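Local coordinates for protein subtilisin-like serine protease (Fervidobacterium pennivorans, PDB 1R6V) that degrades keratin into peptides as a subtilisin-like serine protease, which lets the bacterium grow on native feathers, at residues P572-V577 against Y596-L601; I605-Q610 against V664-F669; L348-G353 against G372-Y377; E173-A178 against G223-P228; R407-N412 against G439-Q444. The protein carries 1 engineered substitution. One frame throughout, in Å; residues are numbered along the deposited sequence.

Along the chain the order is contact 4, contact 3, contact 5, contact 1 and contact 2, each closing before the next opens. Contacts 3 and 4 lie in the subtilase domain, their centres about 17 Å apart. Contact 5 is about 27 Å from contact 4, centre to centre, and sets helix 403-413 against the chain entering the Ig-like sandwich. Contacts 1 and 2 share the second beta-sandwich domain, with centres about 8 Å apart. They meet directly, because strands 573-577 and 604-610 are neighbours in one sheet. Contacts 1 and 3 are about 70 Å apart, centre to centre. The protease core and a sandwich that may bind substrate thus lie far apart.

Contact 1 of 5, residues P572-V577 against Y596-L601; sequences PQFVVV and YDLSLL
F574 and Y596 face each other from two separate strands, with their CA atoms 9.2 Å apart, a spacing that leaves the meeting to side chains. CG of F574 is anti to its backbone N (chi1 166°), and the ring slides past that of Y596 in the opposite direction. Its CD2 sits over the centre of the tyrosine ring, 3.6 Å above the plane. The two ring planes are turned 42° apart. L598 continues the apolar row. Its CD1 lies at the edge of the F574 ring, near the plane, and meets CZ tip to tip at 4.1 Å. V576 divides its two methyls. CG2 meets CD1 and CD2 of L598, while CG1 meets CD1 of L601 at 3.9 Å. L601 is brought back toward V576 by a type I turn running from L598 to L601. An Asx turn at D597 overlaps its start. D597 OD1 accepts from S599 OG at 2.8 Å through its syn lone pair, and from S599 N above the carboxylate plane. Y596 OH is hydrogen-bonded to A589 O. Strand 573-577 lies between 584-589 and 604-610 in one sheet of the sandwich. Strand 595-597 is outermost in the other, beside 558-562, whose F562 packs edge-to-face with F574.

Contact 2 of 5, residues I605-Q610 against V664-F669; sequences ISFGIQ and VWWTIF
I605 and W666 form an antiparallel hydrogen-bonded pair. W666 N gives to I605 O at 2.8 Å, and I605 N gives to W666 O at 3.1 Å. S606 OG adds a third bond to V664 O, 2.8 Å away, from above the carbonyl plane. One water accepts from F607 N at 2.7 Å and from W666 NE1 at 3.0 Å, in the indole plane. CG of W666 lies beside its own backbone N (chi1 -54°), and the indole edge comes near I605 O. CE2 of F607 lies over one indole face, 3.2 Å above the plane and offset toward the rim. The rings form an offset stack, with planes 28° apart. CG1 of I605 meets CD1 of I668 at 4.0 Å, the side chains crossing at about a right angle. An alanine at W666 would probably leave the F607 ring without its stacking partner and the water without one of its donors. R529 makes a cation-pi contact with W666. Between the two segments, one bridge of two backbone bonds is thus supplemented by the serine bond, a shared water and the F607-W666 stack.

Contact 3 of 5, residues L348-G353 against G372-Y377; sequences LSTVPG and GTYDYY
L348 and Y376 make the tight end of this contact. With CG anti to the backbone N (chi1 178°), L348 reaches across to the tyrosine. Its CD1 stands over the ring centre, 3.6 Å above the plane, in a CH-pi contact. Next, S349 N gives to D375 O at 3.1 Å, and D375 N gives to S349 O at 3.0 Å. V351 N then gives to T373 O at 3.1 Å, and T373 OG1 gives to V351 O at 2.7 Å. CG1 of V351 rests 3.5 Å from Y377 OH, which is hydrogen-bonded to S199 OG. The G353 end is looser and partly exposed. There T373 OG1 lies 3.4 Å from G353 CA, without a hydrogen bond to G353 N. Y374 OH bonds to D171, a calcium ligand, so Y374 is in the second shell of that site. Y377 stacks on H203 of helix 200-209, which opens at A200, an engineered residue at an inferred charge-relay position. The pairing belongs to a small antiparallel sheet of the subtilase domain, whose strand 374-378 comes just before the inferred charge-relay S381.

Contact 4 of 5, residues E173-A178 against G223-P228; sequences EGQVIA and GAKIMP
V176 bridges I226 where the loop 173-178 lies against strand 225-230 of the subtilase core sheet. Two backbone bonds make the bridge. I226 N gives to Q175 O at 2.7 Å, nearly along the C=O axis, and I177 N gives to I226 O at 2.9 Å. I226 thus uses both its N-H and its carbonyl on the loop. The two segments run in roughly the same direction, 44° apart. Strand 225-230 pairs in parallel with 157-162 in this alpha/beta fold; the loop adds a single bridge to it. CG1 of V176 touches CD of P228 at 3.8 Å. CG2 of I177 is anti to the carbonyl carbon and meets CB of K225 at 3.9 Å, the side chains crossing at about a right angle. CG and CD of K225 each lie 4.0 Å from the same I177 CG2. Chi2 of K225 (-64°) turns CD toward the loop, 3.5 Å from G174 O. Its CE, beyond, comes within 3.1 Å of G174 O. An alanine at K225 would probably take the lysine chain off the G174 carbonyl and cost I177 CG2 its contacts with CG and CD. I226 packs on A205, I208 and A209 of helix 200-209. E173 makes a salt bridge to K211, a residue of the calcium site.

Contact 5 of 5, residues R407-N412 against G439-Q444; sequences RKLLEN and GPLPTQ
The peptide bond between G439 and P440 is cis, and G439 just before it has positive phi. P440 O lies 3.8 Å from CD1 of L409. The other L409 branch, CD2, meets CD1 of L441 at 4.1 Å, the two side chains crossing at about a right angle. With CG anti to its backbone N (chi1 178°), L409 extends both branches to residues 439-441. The P442 ring rests on the helix. Its CD is 3.9 Å from CB of L409, and its CG is 3.9 Å from CB of K408. The chain here leaves helix 433-438 of the subtilase domain and leads into strand 446-455 of the Ig-like sandwich, so helix 403-413 packs against the connection between the two. A water bridges the exposed N412 and Q444, accepting from N412 ND2 at 2.8 Å and donating to Q444 O. On the helix, E411 takes R407 NH1 on OE2 at 3.0 Å and K408 NZ on OE1 at 2.9 Å. R407 has a second acidic partner, D494, in the Ig-like range.

Contact 1 of 5, residues P572-V577 against Y596-L601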
# COMPACT_ATOMS: atom_id res chain seq x y z
N PRO A 572 32.62 34.63 -18.88
CA PRO A 572 31.39 33.96 -18.48
C PRO A 572 31.48 32.45 -18.70
O PRO A 572 32.01 31.99 -19.72
CB PRO A 572 30.34 34.62 -19.38
CG PRO A 572 31.12 34.89 -20.64
CD PRO A 572 32.42 35.45 -20.09
N GLN A 573 30.99 31.68 -17.75
CA GLN A 573 31.02 30.24 -17.90
C GLN A 573 29.68 29.62 -17.56
O GLN A 573 28.97 30.09 -16.67
CB GLN A 573 32.09 29.60 -17.01
CG GLN A 573 33.50 30.06 -17.28
CD GLN A 573 34.52 29.22 -16.55
OE1 GLN A 573 34.74 28.06 -16.90
NE2 GLN A 573 35.14 29.79 -15.52
N PHE A 574 29.34 28.56 -18.30
CA PHE A 574 28.13 27.79 -18.09
C PHE A 574 28.54 26.73 -17.08
O PHE A 574 29.57 26.08 -17.24
CB PHE A 574 27.70 27.12 -19.40
CG PHE A 574 26.66 26.04 -19.22
CD1 PHE A 574 25.53 26.24 -18.43
CD2 PHE A 574 26.80 24.83 -19.89
CE1 PHE A 574 24.55 25.26 -18.31
CE2 PHE A 574 25.82 23.83 -19.78
CZ PHE A 574 24.69 24.05 -18.98
N VAL A 575 27.73 26.57 -16.04
CA VAL A 575 28.04 25.63 -14.99
C VAL A 575 26.89 24.69 -14.70
O VAL A 575 25.74 25.11 -14.63
CB VAL A 575 28.36 26.36 -13.69
CG1 VAL A 575 28.90 25.38 -12.64
CG2 VAL A 575 29.38 27.46 -13.96
N VAL A 576 27.22 23.41 -14.52
CA VAL A 576 26.22 22.41 -14.18
C VAL A 576 26.46 22.20 -12.69
O VAL A 576 27.55 21.78 -12.27
CB VAL A 576 26.44 21.11 -14.96
CG1 VAL A 576 25.43 20.07 -14.51
CG2 VAL A 576 26.29 21.37 -16.45
N VAL A 577 25.46 22.51 -11.88
CA VAL A 577 25.62 22.43 -10.44
C VAL A 577 24.60 21.56 -9.72
O VAL A 577 23.53 21.26 -10.25
CB VAL A 577 25.60 23.88 -9.86
CG1 VAL A 577 24.24 24.52 -10.09
CG2 VAL A 577 25.96 23.89 -8.40
N TYR A 596 25.03 22.79 -25.71
CA TYR A 596 25.79 21.92 -24.82
C TYR A 596 24.99 20.63 -24.67
O TYR A 596 23.81 20.68 -24.34
CB TYR A 596 25.97 22.56 -23.44
CG TYR A 596 26.69 23.88 -23.45
CD1 TYR A 596 25.99 25.08 -23.55
CD2 TYR A 596 28.08 23.93 -23.37
CE1 TYR A 596 26.66 26.31 -23.57
CE2 TYR A 596 28.76 25.15 -23.39
CZ TYR A 596 28.04 26.33 -23.49
OH TYR A 596 28.72 27.53 -23.54
N ASP A 597 25.63 19.50 -24.92
CA ASP A 597 24.95 18.21 -24.81
C ASP A 597 25.30 17.58 -23.47
O ASP A 597 26.44 17.22 -23.22
CB ASP A 597 25.37 17.29 -25.97
CG ASP A 597 24.57 15.99 -26.02
OD1 ASP A 597 23.55 15.87 -25.32
OD2 ASP A 597 24.97 15.08 -26.77
N LEU A 598 24.29 17.46 -22.61
CA LEU A 598 24.48 16.89 -21.29
C LEU A 598 23.86 15.50 -21.19
O LEU A 598 23.76 14.94 -20.10
CB LEU A 598 23.82 17.81 -20.26
CG LEU A 598 24.38 19.24 -20.24
CD1 LEU A 598 23.60 20.09 -19.25
CD2 LEU A 598 25.85 19.20 -19.86
N SER A 599 23.46 14.94 -22.33
CA SER A 599 22.83 13.63 -22.38
C SER A 599 23.56 12.52 -21.63
O SER A 599 22.94 11.52 -21.28
CB SER A 599 22.62 13.20 -23.84
OG SER A 599 21.65 14.01 -24.48
N LEU A 600 24.85 12.68 -21.40
CA LEU A 600 25.63 11.66 -20.70
C LEU A 600 25.53 11.77 -19.18
O LEU A 600 25.86 10.82 -18.46
CB LEU A 600 27.10 11.73 -21.11
CG LEU A 600 27.51 11.14 -22.46
CD1 LEU A 600 26.77 11.82 -23.61
CD2 LEU A 600 29.02 11.32 -22.61
N LEU A 601 25.07 12.91 -18.70
CA LEU A 601 24.93 13.12 -17.27
C LEU A 601 23.70 12.37 -16.78
O LEU A 601 22.71 12.22 -17.50
CB LEU A 601 24.78 14.61 -16.95
CG LEU A 601 26.03 15.48 -17.15
CD1 LEU A 601 25.72 16.93 -16.82
CD2 LEU A 601 27.15 14.95 -16.26

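Contact 2 of 5, residues I605-Q610 against V664-F669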
# COMPACT_ATOMS: atom_id res chain seq x y z
N ILE A 605 20.29 17.78 -11.77
CA ILE A 605 21.17 18.94 -11.85
C ILE A 605 20.44 20.25 -12.02
O ILE A 605 19.23 20.28 -12.27
CB ILE A 605 22.14 18.79 -13.06
CG1 ILE A 605 21.35 18.67 -14.36
CG2 ILE A 605 23.05 17.58 -12.87
CD1 ILE A 605 22.21 18.55 -15.63
N SER A 606 21.19 21.34 -11.86
CA SER A 606 20.69 22.69 -12.06
C SER A 606 21.73 23.39 -12.95
O SER A 606 22.89 22.97 -13.01
CB SER A 606 20.54 23.45 -10.73
OG SER A 606 19.55 22.83 -9.91
N PHE A 607 21.30 24.44 -13.63
CA PHE A 607 22.17 25.18 -14.56
C PHE A 607 22.46 26.58 -14.05
O PHE A 607 21.59 27.25 -13.53
CB PHE A 607 21.50 25.32 -15.94
CG PHE A 607 21.03 24.02 -16.52
CD1 PHE A 607 21.89 22.94 -16.64
CD2 PHE A 607 19.72 23.88 -17.00
CE1 PHE A 607 21.48 21.75 -17.22
CE2 PHE A 607 19.29 22.69 -17.58
CZ PHE A 607 20.18 21.62 -17.69
N GLY A 608 23.70 27.01 -14.20
CA GLY A 608 24.02 28.35 -13.74
C GLY A 608 25.04 29.02 -14.63
O GLY A 608 25.56 28.43 -15.58
N ILE A 609 25.31 30.27 -14.31
CA ILE A 609 26.29 31.05 -15.03
C ILE A 609 27.10 31.80 -13.99
O ILE A 609 26.56 32.29 -12.99
CB ILE A 609 25.61 32.04 -16.01
CG1 ILE A 609 24.93 31.24 -17.12
CG2 ILE A 609 26.64 33.00 -16.59
CD1 ILE A 609 24.33 32.05 -18.20
N GLN A 610 28.41 31.84 -14.19
CA GLN A 610 29.29 32.56 -13.29
C GLN A 610 30.21 33.45 -14.13
O GLN A 610 30.50 33.14 -15.29
CB GLN A 610 30.14 31.61 -12.44
CG GLN A 610 31.05 30.68 -13.23
CD GLN A 610 32.02 29.91 -12.33
OE1 GLN A 610 33.21 30.23 -12.26
NE2 GLN A 610 31.50 28.91 -11.63
N VAL A 664 15.38 24.48 -8.52
CA VAL A 664 14.65 23.64 -9.47
C VAL A 664 15.70 22.78 -10.15
O VAL A 664 16.80 23.25 -10.49
CB VAL A 664 13.90 24.54 -10.50
CG1 VAL A 664 13.53 23.74 -11.73
CG2 VAL A 664 12.62 25.10 -9.85
N TRP A 665 15.37 21.51 -10.34
CA TRP A 665 16.32 20.60 -10.96
C TRP A 665 15.76 19.89 -12.18
O TRP A 665 14.56 19.92 -12.43
CB TRP A 665 16.79 19.56 -9.94
CG TRP A 665 15.70 18.65 -9.44
CD1 TRP A 665 15.31 17.45 -9.98
CD2 TRP A 665 14.86 18.87 -8.30
NE1 TRP A 665 14.28 16.92 -9.25
CE2 TRP A 665 13.98 17.77 -8.21
CE3 TRP A 665 14.76 19.90 -7.35
CZ2 TRP A 665 13.01 17.65 -7.20
CZ3 TRP A 665 13.80 19.79 -6.34
CH2 TRP A 665 12.94 18.67 -6.28
N TRP A 666 16.67 19.29 -12.93
CA TRP A 666 16.36 18.54 -14.15
C TRP A 666 16.74 17.10 -13.84
O TRP A 666 17.87 16.82 -13.42
CB TRP A 666 17.18 19.08 -15.32
CG TRP A 666 17.01 20.55 -15.49
CD1 TRP A 666 17.68 21.53 -14.81
CD2 TRP A 666 16.03 21.22 -16.29
NE1 TRP A 666 17.18 22.76 -15.15
CE2 TRP A 666 16.17 22.60 -16.05
CE3 TRP A 666 15.05 20.78 -17.19
CZ2 TRP A 666 15.36 23.56 -16.68
CZ3 TRP A 666 14.25 21.72 -17.82
CH2 TRP A 666 14.41 23.10 -17.56
N THR A 667 15.80 16.19 -14.05
CA THR A 667 15.99 14.78 -13.75
C THR A 667 16.34 13.99 -15.01
O THR A 667 15.53 13.92 -15.93
CB THR A 667 14.71 14.23 -13.07
OG1 THR A 667 14.44 15.00 -11.89
CG2 THR A 667 14.89 12.77 -12.66
N ILE A 668 17.53 13.41 -15.02
CA ILE A 668 18.00 12.64 -16.17
C ILE A 668 18.63 11.31 -15.76
O ILE A 668 18.95 11.09 -14.58
CB ILE A 668 19.02 13.46 -17.01
CG1 ILE A 668 20.23 13.86 -16.16
CG2 ILE A 668 18.33 14.67 -17.60
CD1 ILE A 668 19.97 14.99 -15.22
N PHE A 669 18.80 10.43 -16.73
CA PHE A 669 19.33 9.10 -16.46
C PHE A 669 20.56 8.68 -17.25
O PHE A 669 21.03 7.54 -17.13
CB PHE A 669 18.19 8.09 -16.66
CG PHE A 669 16.92 8.49 -15.95
CD1 PHE A 669 15.96 9.26 -16.60
CD2 PHE A 669 16.74 8.19 -14.61
CE1 PHE A 669 14.83 9.73 -15.91
CE2 PHE A 669 15.61 8.65 -13.91
CZ PHE A 669 14.66 9.43 -14.56
O HOH W 1 18.64 24.99 -13.74

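Contact 3 of 5, residues L348-G353 against G372-Y377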
# COMPACT_ATOMS: atom_id res chain seq x y z
N LEU A 348 -25.05 -14.97 9.33
CA LEU A 348 -25.36 -14.94 10.74
C LEU A 348 -24.10 -15.17 11.56
O LEU A 348 -23.39 -16.13 11.33
CB LEU A 348 -26.38 -16.03 11.07
CG LEU A 348 -26.76 -16.13 12.55
CD1 LEU A 348 -27.41 -14.81 12.99
CD2 LEU A 348 -27.74 -17.30 12.77
N SER A 349 -23.82 -14.26 12.50
CA SER A 349 -22.65 -14.40 13.35
C SER A 349 -22.80 -13.64 14.66
O SER A 349 -23.80 -12.96 14.90
CB SER A 349 -21.39 -13.94 12.64
OG SER A 349 -20.23 -14.36 13.38
N THR A 350 -21.77 -13.76 15.49
CA THR A 350 -21.69 -13.13 16.80
C THR A 350 -21.50 -11.61 16.74
O THR A 350 -20.76 -11.11 15.90
CB THR A 350 -20.50 -13.72 17.59
OG1 THR A 350 -19.34 -13.76 16.74
CG2 THR A 350 -20.79 -15.15 18.03
N VAL A 351 -22.21 -10.87 17.60
CA VAL A 351 -22.00 -9.43 17.68
C VAL A 351 -21.86 -9.14 19.17
O VAL A 351 -22.30 -9.94 20.01
CB VAL A 351 -23.14 -8.55 17.06
CG1 VAL A 351 -23.24 -8.82 15.56
CG2 VAL A 351 -24.48 -8.79 17.76
N PRO A 352 -21.22 -8.03 19.53
CA PRO A 352 -21.05 -7.71 20.95
C PRO A 352 -22.38 -7.61 21.68
O PRO A 352 -23.38 -7.19 21.10
CB PRO A 352 -20.29 -6.38 20.92
CG PRO A 352 -20.64 -5.81 19.58
CD PRO A 352 -20.60 -6.99 18.68
N GLY A 353 -22.39 -8.02 22.94
CA GLY A 353 -23.62 -7.97 23.73
C GLY A 353 -24.09 -6.55 24.03
O GLY A 353 -23.35 -5.59 23.89
N GLY A 372 -26.26 -15.35 24.14
CA GLY A 372 -25.47 -14.51 23.25
C GLY A 372 -26.27 -13.70 22.24
O GLY A 372 -27.44 -14.00 21.96
N THR A 373 -25.64 -12.66 21.69
CA THR A 373 -26.25 -11.78 20.70
C THR A 373 -25.71 -12.07 19.31
O THR A 373 -24.52 -12.26 19.14
CB THR A 373 -25.99 -10.32 21.04
OG1 THR A 373 -24.60 -10.16 21.39
CG2 THR A 373 -26.86 -9.89 22.24
N TYR A 374 -26.60 -12.07 18.32
CA TYR A 374 -26.21 -12.37 16.94
C TYR A 374 -26.91 -11.44 15.98
O TYR A 374 -27.91 -10.82 16.33
CB TYR A 374 -26.64 -13.80 16.58
CG TYR A 374 -26.01 -14.86 17.43
CD1 TYR A 374 -26.48 -15.14 18.71
CD2 TYR A 374 -24.88 -15.55 16.98
CE1 TYR A 374 -25.84 -16.06 19.53
CE2 TYR A 374 -24.24 -16.47 17.77
CZ TYR A 374 -24.71 -16.72 19.05
OH TYR A 374 -24.04 -17.61 19.85
N ASP A 375 -26.39 -11.36 14.76
CA ASP A 375 -27.04 -10.55 13.74
C ASP A 375 -26.62 -11.04 12.38
O ASP A 375 -25.59 -11.71 12.22
CB ASP A 375 -26.71 -9.04 13.87
CG ASP A 375 -27.88 -8.15 13.45
OD1 ASP A 375 -28.80 -8.68 12.77
OD2 ASP A 375 -27.87 -6.94 13.79
N TYR A 376 -27.43 -10.70 11.39
CA TYR A 376 -27.19 -11.08 10.00
C TYR A 376 -26.61 -9.87 9.26
O TYR A 376 -27.24 -8.82 9.19
CB TYR A 376 -28.49 -11.49 9.31
CG TYR A 376 -29.24 -12.63 9.97
CD1 TYR A 376 -30.05 -12.38 11.07
CD2 TYR A 376 -29.15 -13.93 9.50
CE1 TYR A 376 -30.74 -13.39 11.70
CE2 TYR A 376 -29.85 -14.97 10.13
CZ TYR A 376 -30.64 -14.68 11.23
OH TYR A 376 -31.34 -15.66 11.89
N TYR A 377 -25.43 -10.05 8.67
CA TYR A 377 -24.77 -8.98 7.94
C TYR A 377 -24.54 -9.36 6.48
O TYR A 377 -24.60 -10.53 6.10
CB TYR A 377 -23.40 -8.66 8.54
CG TYR A 377 -23.39 -7.95 9.87
CD1 TYR A 377 -24.56 -7.51 10.48
CD2 TYR A 377 -22.18 -7.70 10.52
CE1 TYR A 377 -24.54 -6.83 11.70
CE2 TYR A 377 -22.14 -7.02 11.73
CZ TYR A 377 -23.32 -6.59 12.32
OH TYR A 377 -23.28 -5.92 13.53

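Contact 4 of 5, residues E173-A178 against G223-P228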
# COMPACT_ATOMS: atom_id res chain seq x y z
N GLU A 173 -16.01 -18.18 23.78
CA GLU A 173 -15.28 -18.60 24.98
C GLU A 173 -14.14 -19.53 24.60
O GLU A 173 -14.32 -20.47 23.84
CB GLU A 173 -16.22 -19.30 25.97
CG GLU A 173 -15.59 -19.56 27.34
CD GLU A 173 -14.70 -20.80 27.38
OE1 GLU A 173 -13.80 -20.86 28.24
OE2 GLU A 173 -14.92 -21.72 26.55
N GLY A 174 -12.95 -19.26 25.13
CA GLY A 174 -11.79 -20.09 24.83
C GLY A 174 -11.22 -19.91 23.44
O GLY A 174 -10.17 -20.47 23.12
N GLN A 175 -11.89 -19.10 22.61
CA GLN A 175 -11.46 -18.88 21.23
C GLN A 175 -10.66 -17.61 20.96
O GLN A 175 -10.03 -17.49 19.91
CB GLN A 175 -12.68 -18.86 20.31
CG GLN A 175 -13.51 -20.12 20.38
CD GLN A 175 -12.83 -21.28 19.70
OE1 GLN A 175 -12.97 -21.49 18.49
NE2 GLN A 175 -12.06 -22.03 20.47
N VAL A 176 -10.69 -16.67 21.90
CA VAL A 176 -10.00 -15.39 21.71
C VAL A 176 -8.80 -15.31 22.63
O VAL A 176 -8.95 -15.25 23.85
CB VAL A 176 -10.95 -14.21 22.00
CG1 VAL A 176 -10.24 -12.88 21.77
CG2 VAL A 176 -12.20 -14.31 21.11
N ILE A 177 -7.60 -15.33 22.05
CA ILE A 177 -6.38 -15.27 22.84
C ILE A 177 -5.88 -13.84 23.01
O ILE A 177 -6.56 -12.89 22.60
CB ILE A 177 -5.27 -16.14 22.20
CG1 ILE A 177 -4.93 -15.65 20.80
CG2 ILE A 177 -5.74 -17.59 22.15
CD1 ILE A 177 -3.75 -16.36 20.17
N ALA A 178 -4.71 -13.67 23.62
CA ALA A 178 -4.19 -12.33 23.86
C ALA A 178 -4.00 -11.57 22.56
O ALA A 178 -3.50 -12.12 21.57
CB ALA A 178 -2.86 -12.40 24.63
N GLY A 223 -11.34 -24.93 15.30
CA GLY A 223 -10.15 -25.31 16.04
C GLY A 223 -9.14 -24.19 16.18
O GLY A 223 -8.22 -24.25 17.02
N ALA A 224 -9.30 -23.14 15.37
CA ALA A 224 -8.39 -22.00 15.39
C ALA A 224 -8.62 -21.07 16.57
O ALA A 224 -9.55 -21.26 17.35
CB ALA A 224 -8.51 -21.21 14.09
N LYS A 225 -7.74 -20.08 16.71
CA LYS A 225 -7.83 -19.10 17.78
C LYS A 225 -7.80 -17.72 17.14
O LYS A 225 -7.16 -17.52 16.11
CB LYS A 225 -6.65 -19.22 18.75
CG LYS A 225 -6.66 -20.50 19.58
CD LYS A 225 -7.87 -20.53 20.50
CE LYS A 225 -7.72 -21.57 21.60
NZ LYS A 225 -7.63 -22.95 21.05
N ILE A 226 -8.48 -16.78 17.78
CA ILE A 226 -8.57 -15.41 17.28
C ILE A 226 -7.68 -14.46 18.06
O ILE A 226 -7.76 -14.37 19.28
CB ILE A 226 -10.03 -14.90 17.40
CG1 ILE A 226 -10.98 -15.80 16.61
CG2 ILE A 226 -10.12 -13.43 16.93
CD1 ILE A 226 -10.76 -15.78 15.11
N MET A 227 -6.84 -13.73 17.33
CA MET A 227 -5.95 -12.73 17.93
C MET A 227 -6.46 -11.36 17.48
O MET A 227 -6.30 -10.98 16.33
CB MET A 227 -4.50 -12.93 17.45
CG MET A 227 -3.51 -11.80 17.83
SD MET A 227 -1.86 -12.07 17.05
CE MET A 227 -1.09 -13.19 18.34
N PRO A 228 -7.11 -10.61 18.38
CA PRO A 228 -7.61 -9.29 17.99
C PRO A 228 -6.53 -8.21 17.91
O PRO A 228 -5.69 -8.09 18.81
CB PRO A 228 -8.67 -8.98 19.04
CG PRO A 228 -8.29 -9.83 20.21
CD PRO A 228 -7.73 -11.08 19.63

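Contact 5 of 5, residues R407-N412 against G439-Q444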
# COMPACT_ATOMS: atom_id res chain seq x y z
N ARG A 407 -2.82 -19.45 -1.73
CA ARG A 407 -3.68 -18.74 -2.66
C ARG A 407 -3.95 -19.57 -3.91
O ARG A 407 -5.09 -19.68 -4.34
CB ARG A 407 -3.09 -17.39 -3.07
CG ARG A 407 -4.00 -16.61 -4.03
CD ARG A 407 -3.44 -15.22 -4.32
NE ARG A 407 -2.08 -15.27 -4.87
CZ ARG A 407 -1.79 -15.64 -6.12
NH1 ARG A 407 -2.77 -15.99 -6.96
NH2 ARG A 407 -0.53 -15.67 -6.51
N LYS A 408 -2.90 -20.17 -4.49
CA LYS A 408 -3.15 -20.96 -5.69
C LYS A 408 -4.03 -22.16 -5.44
O LYS A 408 -4.77 -22.58 -6.32
CB LYS A 408 -1.83 -21.42 -6.33
CG LYS A 408 -0.97 -20.28 -6.90
CD LYS A 408 -1.74 -19.34 -7.85
CE LYS A 408 -2.50 -20.08 -8.94
NZ LYS A 408 -3.19 -19.10 -9.85
N LEU A 409 -3.94 -22.74 -4.25
CA LEU A 409 -4.77 -23.90 -3.93
C LEU A 409 -6.23 -23.46 -3.96
O LEU A 409 -7.09 -24.14 -4.51
CB LEU A 409 -4.42 -24.46 -2.56
CG LEU A 409 -5.25 -25.67 -2.09
CD1 LEU A 409 -5.29 -26.79 -3.16
CD2 LEU A 409 -4.64 -26.20 -0.80
N LEU A 410 -6.50 -22.31 -3.35
CA LEU A 410 -7.86 -21.80 -3.35
C LEU A 410 -8.39 -21.53 -4.75
O LEU A 410 -9.53 -21.86 -5.07
CB LEU A 410 -7.95 -20.49 -2.56
CG LEU A 410 -7.65 -20.58 -1.07
CD1 LEU A 410 -7.81 -19.19 -0.48
CD2 LEU A 410 -8.55 -21.56 -0.39
N GLU A 411 -7.56 -20.90 -5.59
CA GLU A 411 -7.97 -20.57 -6.95
C GLU A 411 -8.13 -21.81 -7.82
O GLU A 411 -9.05 -21.89 -8.62
CB GLU A 411 -6.97 -19.59 -7.56
CG GLU A 411 -6.99 -18.22 -6.86
CD GLU A 411 -5.87 -17.29 -7.31
OE1 GLU A 411 -5.07 -17.68 -8.19
OE2 GLU A 411 -5.80 -16.16 -6.77
N ASN A 412 -7.24 -22.78 -7.63
CA ASN A 412 -7.30 -24.01 -8.41
C ASN A 412 -8.50 -24.90 -8.06
O ASN A 412 -8.91 -25.72 -8.89
CB ASN A 412 -6.02 -24.84 -8.23
CG ASN A 412 -4.81 -24.18 -8.87
OD1 ASN A 412 -4.94 -23.27 -9.68
ND2 ASN A 412 -3.62 -24.65 -8.50
N GLY A 439 -6.36 -31.12 -1.70
CA GLY A 439 -5.05 -30.83 -2.22
C GLY A 439 -4.77 -31.60 -3.50
O GLY A 439 -5.69 -31.90 -4.27
N PRO A 440 -3.50 -31.93 -3.75
CA PRO A 440 -2.38 -31.58 -2.89
C PRO A 440 -2.04 -30.09 -3.02
O PRO A 440 -2.61 -29.37 -3.83
CB PRO A 440 -1.26 -32.47 -3.42
CG PRO A 440 -1.54 -32.47 -4.89
CD PRO A 440 -3.05 -32.71 -4.92
N LEU A 441 -1.09 -29.64 -2.21
CA LEU A 441 -0.65 -28.26 -2.24
C LEU A 441 0.13 -28.07 -3.56
O LEU A 441 1.02 -28.87 -3.88
CB LEU A 441 0.27 -28.03 -1.06
CG LEU A 441 0.67 -26.62 -0.71
CD1 LEU A 441 -0.56 -25.86 -0.18
CD2 LEU A 441 1.76 -26.66 0.36
N PRO A 442 -0.20 -27.03 -4.34
CA PRO A 442 0.50 -26.80 -5.61
C PRO A 442 1.99 -26.57 -5.48
O PRO A 442 2.45 -25.91 -4.55
CB PRO A 442 -0.22 -25.59 -6.21
CG PRO A 442 -0.83 -24.91 -5.02
CD PRO A 442 -1.29 -26.05 -4.16
N THR A 443 2.75 -27.13 -6.42
CA THR A 443 4.20 -26.99 -6.42
C THR A 443 4.62 -25.97 -7.48
O THR A 443 5.78 -25.57 -7.54
CB THR A 443 4.89 -28.33 -6.72
OG1 THR A 443 4.45 -28.81 -8.00
CG2 THR A 443 4.52 -29.36 -5.67
N GLN A 444 3.67 -25.56 -8.30
CA GLN A 444 3.94 -24.57 -9.34
C GLN A 444 2.75 -23.63 -9.43
O GLN A 444 1.68 -23.92 -8.88
CB GLN A 444 4.17 -25.27 -10.68
CG GLN A 444 5.51 -25.97 -10.75
CD GLN A 444 5.76 -26.64 -12.09
OE1 GLN A 444 5.66 -26.01 -13.15
NE2 GLN A 444 6.09 -27.92 -12.04
O HOH W 2 -1.11 -23.90 -9.37